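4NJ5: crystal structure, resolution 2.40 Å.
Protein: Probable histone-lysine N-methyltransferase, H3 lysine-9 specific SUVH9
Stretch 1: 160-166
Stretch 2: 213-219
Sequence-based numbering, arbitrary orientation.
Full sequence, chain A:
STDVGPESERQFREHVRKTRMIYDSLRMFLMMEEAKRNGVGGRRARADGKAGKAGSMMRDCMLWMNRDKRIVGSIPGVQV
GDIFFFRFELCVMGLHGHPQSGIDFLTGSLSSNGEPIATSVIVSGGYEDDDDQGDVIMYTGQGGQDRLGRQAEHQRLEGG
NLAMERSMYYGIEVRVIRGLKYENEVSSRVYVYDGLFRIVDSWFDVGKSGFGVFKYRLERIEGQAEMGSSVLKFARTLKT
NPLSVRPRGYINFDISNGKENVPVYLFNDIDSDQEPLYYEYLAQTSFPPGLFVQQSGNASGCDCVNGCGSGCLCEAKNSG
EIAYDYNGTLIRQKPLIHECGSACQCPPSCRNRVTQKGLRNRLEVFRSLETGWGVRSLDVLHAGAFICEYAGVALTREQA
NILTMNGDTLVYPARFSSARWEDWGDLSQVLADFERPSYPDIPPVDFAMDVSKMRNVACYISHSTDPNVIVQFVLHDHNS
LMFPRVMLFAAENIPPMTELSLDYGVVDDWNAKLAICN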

# COMPACT_ATOMS: atom_id res chain seq x y z
N GLY A 160 0.53 -28.24 16.39
CA GLY A 160 0.29 -27.82 15.03
C GLY A 160 0.19 -28.96 14.04
O GLY A 160 -0.69 -28.97 13.18
N ASN A 161 1.09 -29.93 14.16
CA ASN A 161 1.11 -31.08 13.27
C ASN A 161 -0.16 -31.92 13.36
O ASN A 161 -0.79 -32.26 12.35
CB ASN A 161 2.34 -31.94 13.54
CG ASN A 161 3.64 -31.18 13.35
OD1 ASN A 161 3.67 -30.16 12.67
ND2 ASN A 161 4.72 -31.68 13.94
N LEU A 162 -0.54 -32.25 14.60
CA LEU A 162 -1.77 -32.99 14.85
C LEU A 162 -2.96 -32.20 14.32
O LEU A 162 -3.89 -32.77 13.76
CB LEU A 162 -1.95 -33.26 16.35
CG LEU A 162 -3.18 -34.06 16.79
CD1 LEU A 162 -3.24 -35.41 16.09
CD2 LEU A 162 -3.21 -34.23 18.30
N ALA A 163 -2.91 -30.88 14.50
CA ALA A 163 -3.98 -30.01 14.02
C ALA A 163 -4.10 -30.07 12.50
O ALA A 163 -5.21 -30.07 11.96
CB ALA A 163 -3.75 -28.59 14.49
N MET A 164 -2.96 -30.10 11.81
CA MET A 164 -2.94 -30.25 10.36
C MET A 164 -3.60 -31.56 9.97
O MET A 164 -4.47 -31.60 9.09
CB MET A 164 -1.50 -30.21 9.83
CG MET A 164 -0.80 -28.86 9.96
SD MET A 164 -1.50 -27.59 8.88
CE MET A 164 -0.93 -28.14 7.27
N GLU A 165 -3.17 -32.64 10.62
CA GLU A 165 -3.74 -33.97 10.40
C GLU A 165 -5.27 -33.96 10.54
O GLU A 165 -5.99 -34.47 9.68
CB GLU A 165 -3.11 -34.97 11.37
CG GLU A 165 -4.02 -36.11 11.80
CD GLU A 165 -4.25 -37.13 10.70
OE1 GLU A 165 -3.38 -37.25 9.81
OE2 GLU A 165 -5.29 -37.81 10.74
N ARG A 166 -5.73 -33.36 11.62
CA ARG A 166 -7.15 -33.29 11.90
C ARG A 166 -7.89 -32.46 10.85
O ARG A 166 -9.01 -32.80 10.46
CB ARG A 166 -7.39 -32.70 13.29
CG ARG A 166 -7.88 -33.72 14.30
CD ARG A 166 -6.97 -34.94 14.37
NE ARG A 166 -7.71 -36.12 14.81
CZ ARG A 166 -8.19 -37.05 13.99
NH1 ARG A 166 -8.00 -36.94 12.69
NH2 ARG A 166 -8.86 -38.09 14.48
N VAL A 213 10.04 -36.02 10.25
CA VAL A 213 9.19 -34.85 10.08
C VAL A 213 7.85 -35.29 9.50
O VAL A 213 7.72 -36.40 8.98
CB VAL A 213 9.82 -33.81 9.14
CG1 VAL A 213 11.23 -33.43 9.62
CG2 VAL A 213 9.86 -34.33 7.71
N PHE A 214 6.85 -34.42 9.59
CA PHE A 214 5.56 -34.70 8.97
C PHE A 214 5.32 -33.79 7.77
O PHE A 214 5.64 -32.60 7.80
CB PHE A 214 4.43 -34.57 10.00
CG PHE A 214 4.53 -35.55 11.13
CD1 PHE A 214 5.14 -35.20 12.32
CD2 PHE A 214 4.01 -36.84 11.01
CE1 PHE A 214 5.23 -36.10 13.37
CE2 PHE A 214 4.10 -37.74 12.06
CZ PHE A 214 4.71 -37.37 13.24
N LYS A 215 4.76 -34.36 6.70
CA LYS A 215 4.48 -33.60 5.49
C LYS A 215 3.00 -33.66 5.11
O LYS A 215 2.33 -34.68 5.29
CB LYS A 215 5.35 -34.10 4.33
CG LYS A 215 6.71 -33.42 4.27
CD LYS A 215 7.63 -34.11 3.27
CE LYS A 215 8.83 -33.24 2.95
NZ LYS A 215 9.27 -32.48 4.15
N TYR A 216 2.49 -32.55 4.59
CA TYR A 216 1.08 -32.43 4.25
C TYR A 216 0.94 -31.81 2.87
O TYR A 216 1.60 -30.82 2.56
CB TYR A 216 0.36 -31.57 5.29
CG TYR A 216 0.65 -31.95 6.73
CD1 TYR A 216 -0.16 -32.86 7.40
CD2 TYR A 216 1.73 -31.41 7.41
CE1 TYR A 216 0.10 -33.21 8.71
CE2 TYR A 216 2.00 -31.76 8.72
CZ TYR A 216 1.18 -32.66 9.36
OH TYR A 216 1.45 -33.00 10.67
N ARG A 217 0.09 -32.40 2.05
CA ARG A 217 -0.15 -31.89 0.71
C ARG A 217 -1.38 -31.00 0.70
O ARG A 217 -2.49 -31.45 0.99
CB ARG A 217 -0.30 -33.03 -0.29
CG ARG A 217 -0.89 -32.61 -1.61
CD ARG A 217 -1.00 -33.80 -2.55
NE ARG A 217 0.03 -33.75 -3.58
CZ ARG A 217 -0.17 -33.30 -4.82
NH1 ARG A 217 -1.36 -32.86 -5.17
NH2 ARG A 217 0.83 -33.29 -5.69
N LEU A 218 -1.17 -29.73 0.36
CA LEU A 218 -2.24 -28.74 0.31
C LEU A 218 -2.65 -28.45 -1.12
O LEU A 218 -1.80 -28.24 -1.99
CB LEU A 218 -1.79 -27.44 1.00
CG LEU A 218 -2.10 -27.29 2.49
CD1 LEU A 218 -1.46 -28.39 3.30
CD2 LEU A 218 -1.65 -25.92 2.98
N GLU A 219 -3.95 -28.44 -1.37
CA GLU A 219 -4.47 -28.14 -2.70
C GLU A 219 -5.48 -27.00 -2.61
O GLU A 219 -6.35 -26.99 -1.74
CB GLU A 219 -5.11 -29.38 -3.33
CG GLU A 219 -4.10 -30.39 -3.84
CD GLU A 219 -4.75 -31.65 -4.39
OE1 GLU A 219 -6.00 -31.69 -4.48
OE2 GLU A 219 -4.01 -32.60 -4.72

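Helix 160-166 packs on strand 213-219 with their N-to-C directions 34° apart and a closest approach of 9.6 Å between axes; together the two segments bury 260 Å². The backbones stay well separated, with Asn161 CA 7.2 Å from Phe214 CA and Met164 CA 7.6 Å from Tyr216 CA, so side chains fill the gap. One helical turn puts Asn161 and Met164 on the same side, both with CA-to-CB bonds toward the strand. On the strand, alternation does the equivalent work: Phe214 and Tyr216 point toward the helix, while Lys215, Arg217 and Glu219 lie out of its reach and remain partly exposed.

Tyr216 is the centre of the contact, with 94 Å² covered by the helix. Its chi1 of -48° (m) brings the flat ring beneath Met164, whose CB lies 3.7 Å from the centroid of the Tyr216 ring and 15° off the ring normal, a CH-pi contact over one face. The closest pair here is Met164 CB to Tyr216 CE1, 3.6 Å. Met164 is folded by three successive m torsions; its SD stands 5.4 Å from the centroid of the Tyr216 ring, and its CE reaches Leu218 CD1 at 4.0 Å. A long, unbranched, flexible side chain can thus touch two strand residues, and Met164 gives up 63 Å² in doing so. Leu218 starts sideways, but its end comes nearer the helix, adding a buried apolar surface for the methionine methyl.

The Tyr216 ring carries its hydroxyl to the helix backbone, where OH lies 2.9 Å from Asn161 O; whether this is a hydrogen bond the geometry leaves open. That same carbonyl accepts the helical hydrogen bond from Glu165 N, 3.0 Å from Asn161 O, so the tyrosine approaches an oxygen already engaged within the helix. Tyr216 OH also sits 3.2 Å from Asn161 CB, and Tyr216 CE1 lies 3.8 Å from Glu165 N, so the ring packs close against the helix. Asn161 places ND2 3.9 Å from Phe214 CD1, obliquely to that ring; its amide atoms find hydrogen bonds elsewhere in the structure, which suits a polar side chain to a buried site.

No salt bridge links the two stretches. Within the strand, Arg217 NH1 donates to Glu219 OE2 at 2.7 Å, a hydrogen-bonded salt bridge between alternate residues. Within the helix, Arg166 NH1 is 3.5 Å from Glu165 OE2, a pairing of charges alone.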